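PDB 2EAB: alpha-fucosidase from Bifidobacterium bifidum, which probably hydrolyses alpha-1,2-linked L-fucose from glycans, as a glycoside hydrolase of family 95 represented here by its catalytic fragment. Local coordinates for residues Y798-P803 / A848-A853; Q857-N863 / T891-K897. Residues are numbered along the deposited sequence.

Contact 1 (Y798-P803 / A848-A853)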
loop_
_atom_site.group_PDB
_atom_site.type_symbol
_atom_site.label_atom_id
_atom_site.label_comp_id
_atom_site.label_asym_id
_atom_site.label_seq_id
_atom_site.Cartn_x
_atom_site.Cartn_y
_atom_site.Cartn_z
ATOM N N TYR A 798 -0.803 -13.519 19.653
ATOM C CA TYR A 798 -1.445 -12.944 20.826
ATOM C C TYR A 798 -1.660 -11.446 20.622
ATOM O O TYR A 798 -0.892 -10.777 19.908
ATOM C CB TYR A 798 -0.644 -13.237 22.106
ATOM C CG TYR A 798 0.716 -12.573 22.185
ATOM C CD1 TYR A 798 0.855 -11.291 22.714
ATOM C CD2 TYR A 798 1.863 -13.235 21.760
ATOM C CE1 TYR A 798 2.099 -10.671 22.799
ATOM C CE2 TYR A 798 3.117 -12.625 21.842
ATOM C CZ TYR A 798 3.220 -11.342 22.357
ATOM O OH TYR A 798 4.439 -10.708 22.450
ATOM N N THR A 799 -2.724 -10.939 21.230
ATOM C CA THR A 799 -3.089 -9.535 21.153
ATOM C C THR A 799 -2.226 -8.749 22.126
ATOM O O THR A 799 -2.284 -8.989 23.333
ATOM C CB THR A 799 -4.573 -9.354 21.520
ATOM O OG1 THR A 799 -5.375 -10.219 20.712
ATOM C CG2 THR A 799 -5.025 -7.913 21.340
ATOM N N ASN A 800 -1.435 -7.812 21.606
ATOM C CA ASN A 800 -0.497 -7.046 22.416
ATOM C C ASN A 800 -0.911 -5.583 22.464
ATOM O O ASN A 800 -0.773 -4.850 21.478
ATOM C CB ASN A 800 0.926 -7.213 21.872
ATOM C CG ASN A 800 1.981 -6.609 22.774
ATOM O OD1 ASN A 800 1.665 -5.923 23.752
ATOM N ND2 ASN A 800 3.245 -6.857 22.444
ATOM N N ILE A 801 -1.437 -5.182 23.619
ATOM C CA ILE A 801 -1.964 -3.846 23.848
ATOM C C ILE A 801 -0.848 -2.868 24.216
ATOM O O ILE A 801 -0.079 -3.102 25.154
ATOM C CB ILE A 801 -3.025 -3.875 24.983
ATOM C CG1 ILE A 801 -4.159 -4.864 24.667
ATOM C CG2 ILE A 801 -3.546 -2.477 25.305
ATOM C CD1 ILE A 801 -4.962 -4.557 23.407
ATOM N N LEU A 802 -0.786 -1.765 23.468
ATOM C CA LEU A 802 0.167 -0.672 23.700
ATOM C C LEU A 802 1.625 -1.145 23.781
ATOM O O LEU A 802 2.315 -0.891 24.767
ATOM C CB LEU A 802 -0.238 0.148 24.936
ATOM C CG LEU A 802 -1.614 0.815 24.848
ATOM C CD1 LEU A 802 -1.992 1.435 26.183
ATOM C CD2 LEU A 802 -1.679 1.858 23.731
ATOM N N PRO A 803 2.094 -1.854 22.738
ATOM C CA PRO A 803 3.446 -2.420 22.736
ATOM C C PRO A 803 4.580 -1.407 22.564
ATOM O O PRO A 803 5.714 -1.704 22.918
ATOM C CB PRO A 803 3.415 -3.371 21.540
ATOM C CG PRO A 803 2.425 -2.736 20.614
ATOM C CD PRO A 803 1.358 -2.194 21.506
ATOM N N ALA A 848 -5.755 -14.202 23.966
ATOM C CA ALA A 848 -4.497 -14.216 24.697
ATOM C C ALA A 848 -3.976 -12.793 24.604
ATOM O O ALA A 848 -3.621 -12.327 23.513
ATOM C CB ALA A 848 -3.522 -15.214 24.089
ATOM N N VAL A 849 -3.988 -12.090 25.735
ATOM C CA VAL A 849 -3.795 -10.645 25.743
ATOM C C VAL A 849 -2.609 -10.232 26.611
ATOM O O VAL A 849 -2.585 -10.508 27.818
ATOM C CB VAL A 849 -5.077 -9.917 26.225
ATOM C CG1 VAL A 849 -4.900 -8.412 26.142
ATOM C CG2 VAL A 849 -6.289 -10.355 25.408
ATOM N N LYS A 850 -1.630 -9.580 25.980
ATOM C CA LYS A 850 -0.542 -8.913 26.681
ATOM C C LYS A 850 -0.921 -7.451 26.818
ATOM O O LYS A 850 -1.475 -6.857 25.887
ATOM C CB LYS A 850 0.759 -9.024 25.883
ATOM C CG LYS A 850 1.995 -8.547 26.635
ATOM C CD LYS A 850 3.269 -8.702 25.817
ATOM C CE LYS A 850 4.476 -8.221 26.608
ATOM N NZ LYS A 850 5.742 -8.367 25.833
ATOM N N ILE A 851 -0.628 -6.866 27.975
ATOM C CA ILE A 851 -0.792 -5.429 28.144
ATOM C C ILE A 851 0.588 -4.885 28.479
ATOM O O ILE A 851 1.048 -4.964 29.623
ATOM C CB ILE A 851 -1.863 -5.065 29.208
ATOM C CG1 ILE A 851 -3.228 -5.628 28.791
ATOM C CG2 ILE A 851 -1.951 -3.548 29.382
ATOM C CD1 ILE A 851 -4.325 -5.494 29.838
ATOM N N THR A 852 1.272 -4.383 27.458
ATOM C CA THR A 852 2.653 -3.957 27.629
ATOM C C THR A 852 2.731 -2.739 28.546
ATOM O O THR A 852 3.590 -2.666 29.428
ATOM C CB THR A 852 3.316 -3.698 26.271
ATOM O OG1 THR A 852 3.416 -4.937 25.566
ATOM C CG2 THR A 852 4.709 -3.130 26.437
ATOM N N ALA A 853 1.821 -1.796 28.340
ATOM C CA ALA A 853 1.733 -0.614 29.180
ATOM C C ALA A 853 0.792 -0.880 30.358
ATOM O O ALA A 853 -0.352 -0.412 30.380
ATOM C CB ALA A 853 1.274 0.584 28.358
HETATM O O HOH W 1 -6.997 -12.057 21.856
HETATM O O HOH W 2 5.435 -6.121 24.211
#

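Contact 2 (Q857-N863 / T891-K897)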
loop_
_atom_site.group_PDB
_atom_site.type_symbol
_atom_site.label_atom_id
_atom_site.label_comp_id
_atom_site.label_asym_id
_atom_site.label_seq_id
_atom_site.Cartn_x
_atom_site.Cartn_y
_atom_site.Cartn_z
ATOM N N GLN A 857 -1.110 -9.151 34.130
ATOM C CA GLN A 857 -1.317 -9.815 35.418
ATOM C C GLN A 857 -2.022 -8.913 36.438
ATOM O O GLN A 857 -2.546 -9.396 37.446
ATOM C CB GLN A 857 0.012 -10.338 35.985
ATOM C CG GLN A 857 0.954 -9.272 36.554
ATOM C CD GLN A 857 1.843 -8.602 35.508
ATOM O OE1 GLN A 857 1.609 -8.709 34.300
ATOM N NE2 GLN A 857 2.863 -7.892 35.975
ATOM N N ASN A 858 -2.033 -7.610 36.168
ATOM C CA ASN A 858 -2.667 -6.622 37.038
ATOM C C ASN A 858 -4.126 -6.328 36.678
ATOM O O ASN A 858 -4.767 -5.481 37.309
ATOM C CB ASN A 858 -1.863 -5.322 37.007
ATOM C CG ASN A 858 -0.434 -5.502 37.486
ATOM O OD1 ASN A 858 0.518 -5.158 36.780
ATOM N ND2 ASN A 858 -0.274 -6.046 38.689
ATOM N N TYR A 859 -4.643 -7.029 35.672
ATOM C CA TYR A 859 -5.965 -6.752 35.118
ATOM C C TYR A 859 -6.904 -7.944 35.245
ATOM O O TYR A 859 -6.475 -9.064 35.523
ATOM C CB TYR A 859 -5.850 -6.335 33.642
ATOM C CG TYR A 859 -5.102 -5.040 33.404
ATOM C CD1 TYR A 859 -5.777 -3.873 33.047
ATOM C CD2 TYR A 859 -3.717 -4.984 33.531
ATOM C CE1 TYR A 859 -5.089 -2.679 32.821
ATOM C CE2 TYR A 859 -3.020 -3.802 33.316
ATOM C CZ TYR A 859 -3.709 -2.654 32.965
ATOM O OH TYR A 859 -3.012 -1.487 32.752
ATOM N N GLU A 860 -8.190 -7.684 35.025
ATOM C CA GLU A 860 -9.216 -8.720 35.034
ATOM C C GLU A 860 -10.190 -8.506 33.881
ATOM O O GLU A 860 -10.307 -7.394 33.355
ATOM C CB GLU A 860 -9.957 -8.745 36.374
ATOM C CG GLU A 860 -10.645 -7.438 36.726
ATOM C CD GLU A 860 -11.238 -7.426 38.122
ATOM O OE1 GLU A 860 -11.091 -8.430 38.855
ATOM O OE2 GLU A 860 -11.849 -6.403 38.485
ATOM N N VAL A 861 -10.886 -9.576 33.506
ATOM C CA VAL A 861 -11.731 -9.594 32.313
ATOM C C VAL A 861 -13.202 -9.752 32.689
ATOM O O VAL A 861 -13.559 -10.603 33.514
ATOM C CB VAL A 861 -11.321 -10.741 31.353
ATOM C CG1 VAL A 861 -12.111 -10.672 30.045
ATOM C CG2 VAL A 861 -9.822 -10.704 31.068
ATOM N N LYS A 862 -14.047 -8.925 32.080
ATOM C CA LYS A 862 -15.487 -9.011 32.274
ATOM C C LYS A 862 -16.232 -9.032 30.944
ATOM O O LYS A 862 -15.760 -8.499 29.935
ATOM C CB LYS A 862 -15.991 -7.856 33.144
ATOM C CG LYS A 862 -15.482 -7.888 34.585
ATOM C CD LYS A 862 -16.013 -6.718 35.394
ATOM C CE LYS A 862 -15.314 -6.612 36.743
ATOM N NZ LYS A 862 -15.829 -5.469 37.552
ATOM N N ASN A 863 -17.388 -9.686 30.953
ATOM C CA ASN A 863 -18.357 -9.598 29.877
ATOM C C ASN A 863 -19.540 -8.833 30.452
ATOM O O ASN A 863 -20.413 -9.414 31.107
ATOM C CB ASN A 863 -18.761 -10.997 29.397
ATOM C CG ASN A 863 -19.892 -10.971 28.376
ATOM O OD1 ASN A 863 -20.287 -9.913 27.881
ATOM N ND2 ASN A 863 -20.417 -12.147 28.057
ATOM N N THR A 891 -18.115 -8.568 23.332
ATOM C CA THR A 891 -17.053 -7.650 23.718
ATOM C C THR A 891 -16.674 -7.862 25.183
ATOM O O THR A 891 -17.533 -7.898 26.075
ATOM C CB THR A 891 -17.445 -6.175 23.455
ATOM O OG1 THR A 891 -17.633 -5.980 22.050
ATOM C CG2 THR A 891 -16.361 -5.219 23.935
ATOM N N TYR A 892 -15.373 -8.001 25.408
ATOM C CA TYR A 892 -14.805 -8.229 26.732
ATOM C C TYR A 892 -14.099 -6.972 27.187
ATOM O O TYR A 892 -13.376 -6.339 26.411
ATOM C CB TYR A 892 -13.850 -9.428 26.692
ATOM C CG TYR A 892 -14.567 -10.656 26.204
ATOM C CD1 TYR A 892 -15.177 -11.528 27.105
ATOM C CD2 TYR A 892 -14.700 -10.912 24.841
ATOM C CE1 TYR A 892 -15.873 -12.638 26.661
ATOM C CE2 TYR A 892 -15.397 -12.016 24.388
ATOM C CZ TYR A 892 -15.979 -12.877 25.301
ATOM O OH TYR A 892 -16.674 -13.967 24.849
ATOM N N THR A 893 -14.335 -6.599 28.439
ATOM C CA THR A 893 -13.753 -5.393 28.991
ATOM C C THR A 893 -12.681 -5.764 30.011
ATOM O O THR A 893 -12.932 -6.544 30.939
ATOM C CB THR A 893 -14.837 -4.483 29.613
ATOM O OG1 THR A 893 -15.857 -4.224 28.640
ATOM C CG2 THR A 893 -14.247 -3.161 30.070
ATOM N N ILE A 894 -11.489 -5.208 29.820
ATOM C CA ILE A 894 -10.331 -5.521 30.649
ATOM C C ILE A 894 -9.906 -4.274 31.404
ATOM O O ILE A 894 -9.631 -3.236 30.798
ATOM C CB ILE A 894 -9.161 -6.074 29.800
ATOM C CG1 ILE A 894 -9.638 -7.247 28.932
ATOM C CG2 ILE A 894 -8.005 -6.497 30.694
ATOM C CD1 ILE A 894 -8.615 -7.739 27.922
ATOM N N THR A 895 -9.876 -4.382 32.732
ATOM C CA THR A 895 -9.611 -3.244 33.611
ATOM C C THR A 895 -8.679 -3.649 34.750
ATOM O O THR A 895 -8.549 -4.832 35.050
ATOM C CB THR A 895 -10.918 -2.700 34.225
ATOM O OG1 THR A 895 -11.665 -3.788 34.784
ATOM C CG2 THR A 895 -11.762 -1.987 33.173
ATOM N N LYS A 896 -8.038 -2.662 35.375
ATOM C CA LYS A 896 -7.159 -2.909 36.522
ATOM C C LYS A 896 -7.921 -3.534 37.679
ATOM O O LYS A 896 -9.022 -3.088 38.020
ATOM C CB LYS A 896 -6.549 -1.608 37.033
ATOM C CG LYS A 896 -5.483 -0.981 36.164
ATOM C CD LYS A 896 -4.880 0.238 36.865
ATOM C CE LYS A 896 -5.918 1.323 37.167
ATOM N NZ LYS A 896 -6.549 1.896 35.941
ATOM N N LYS A 897 -7.326 -4.552 38.294
ATOM C CA LYS A 897 -7.864 -5.111 39.532
ATOM C C LYS A 897 -7.735 -4.098 40.667
ATOM O O LYS A 897 -6.771 -3.332 40.724
ATOM C CB LYS A 897 -7.139 -6.400 39.907
ATOM C CG LYS A 897 -7.435 -7.575 38.989
ATOM C CD LYS A 897 -6.711 -8.835 39.444
ATOM C CE LYS A 897 -5.206 -8.718 39.248
ATOM N NZ LYS A 897 -4.480 -9.852 39.884
HETATM O O HOH W 3 -3.816 -11.757 37.949
HETATM O O HOH W 4 -3.972 -4.165 39.894
HETATM O O HOH W 5 -11.471 -3.933 37.432
#

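Contact 1 (Y798-P803 / A848-A853)
I801 lies at the apolar centre: its CG1 meets V849 CG1 at 3.9 Å and its CB lies 4.2 Å from I851 CG1. These three side chains share one face with T799, and I801 also packs on V825 and V837 of the facing sheet. Further on, L802 CB packs on A853 CB (3.8 Å). Strands 799-801 and 848-851 run parallel, their axes 21° apart in direction and 4.6 Å at closest approach. T799 N and O hydrogen-bond to A848 O and K850 N (both 2.8 Å), I801 N and O to K850 O (2.8 Å) and T852 N (3.0 Å), each straddling two partners as in parallel pairing. This pair belongs to the mixed sheet of the family 95 C-terminal β-sandwich. The other face carries N800 and the fully extended K850, whose CB lies 3.7 Å from Y798 CE1; Y798 OH is hydrogen-bonded to D695. At the polar edge, T852 OG1 donates a hydrogen bond to N800 OD1 (2.7 Å), and one water joins N800 ND2, K850 NZ and T852 OG1.

Contact 2 (Q857-N863 / T891-K897)
Strands 859-863 and 891-896 run antiparallel, their axes 4.5 Å apart at closest approach and 152° between their directions. Two hydrogen-bonded pairs hold them: E860 with T895 (E860 N to T895 O 2.9 Å, T895 N to E860 O 3.1 Å) and K862 with T893 (K862 N to T893 O 2.9 Å, T893 N to K862 O 2.8 Å). V861 and I894 form the non-hydrogen-bonded pair between them, and beyond Y859 the pairing continues as K897 N donates a hydrogen bond to N858 O (2.9 Å). There K897 NZ also curls back to Q857 O in a weak hydrogen bond of 3.1 Å, supported by a bridging water.

Alternating side chains divide the strands into two faces. V861 and I894 share the buried one, where V861 CG2 meets I894 CG1 at 4.1 Å and V861 CG1 meets Y892 CB at 4.0 Å, while Y859 CB reaches I894 CG2 at 3.7 Å. E860, K862, T893 and T895 occupy the more exposed face, and a water links E860 OE2, T895 OG1 and K896 O, each at 2.7 Å.

Strand 890-896 also pairs with 833-841, through Y892 with L839 and I894 with V837. The last strand of the chain is thus inserted between earlier ones within an antiparallel sheet, one layer of the C-terminal domain's β-sandwich.

Contacts 1 and 2, with centres 12 Å apart, belong to the two facing layers of the same C-terminal β-sandwich. Strand 847-851 of contact 1 is followed along the chain by 859-863 of contact 2, so the polypeptide crosses between the sheets. The layers touch through I851 CD1, which lies 3.7 Å from Y859 CG and 3.9 Å from I894 CG2, and through V849 CG1, 4.2 Å from I894 CD1. Contact 1 is centred about 26 Å from the centre of the chain, contact 2 about 35 Å. The Y798 side chain is about 9 Å from that of D690, which binds calcium in another structure of this protein but has none bound here. Contact 2 lies away from the known calcium sites.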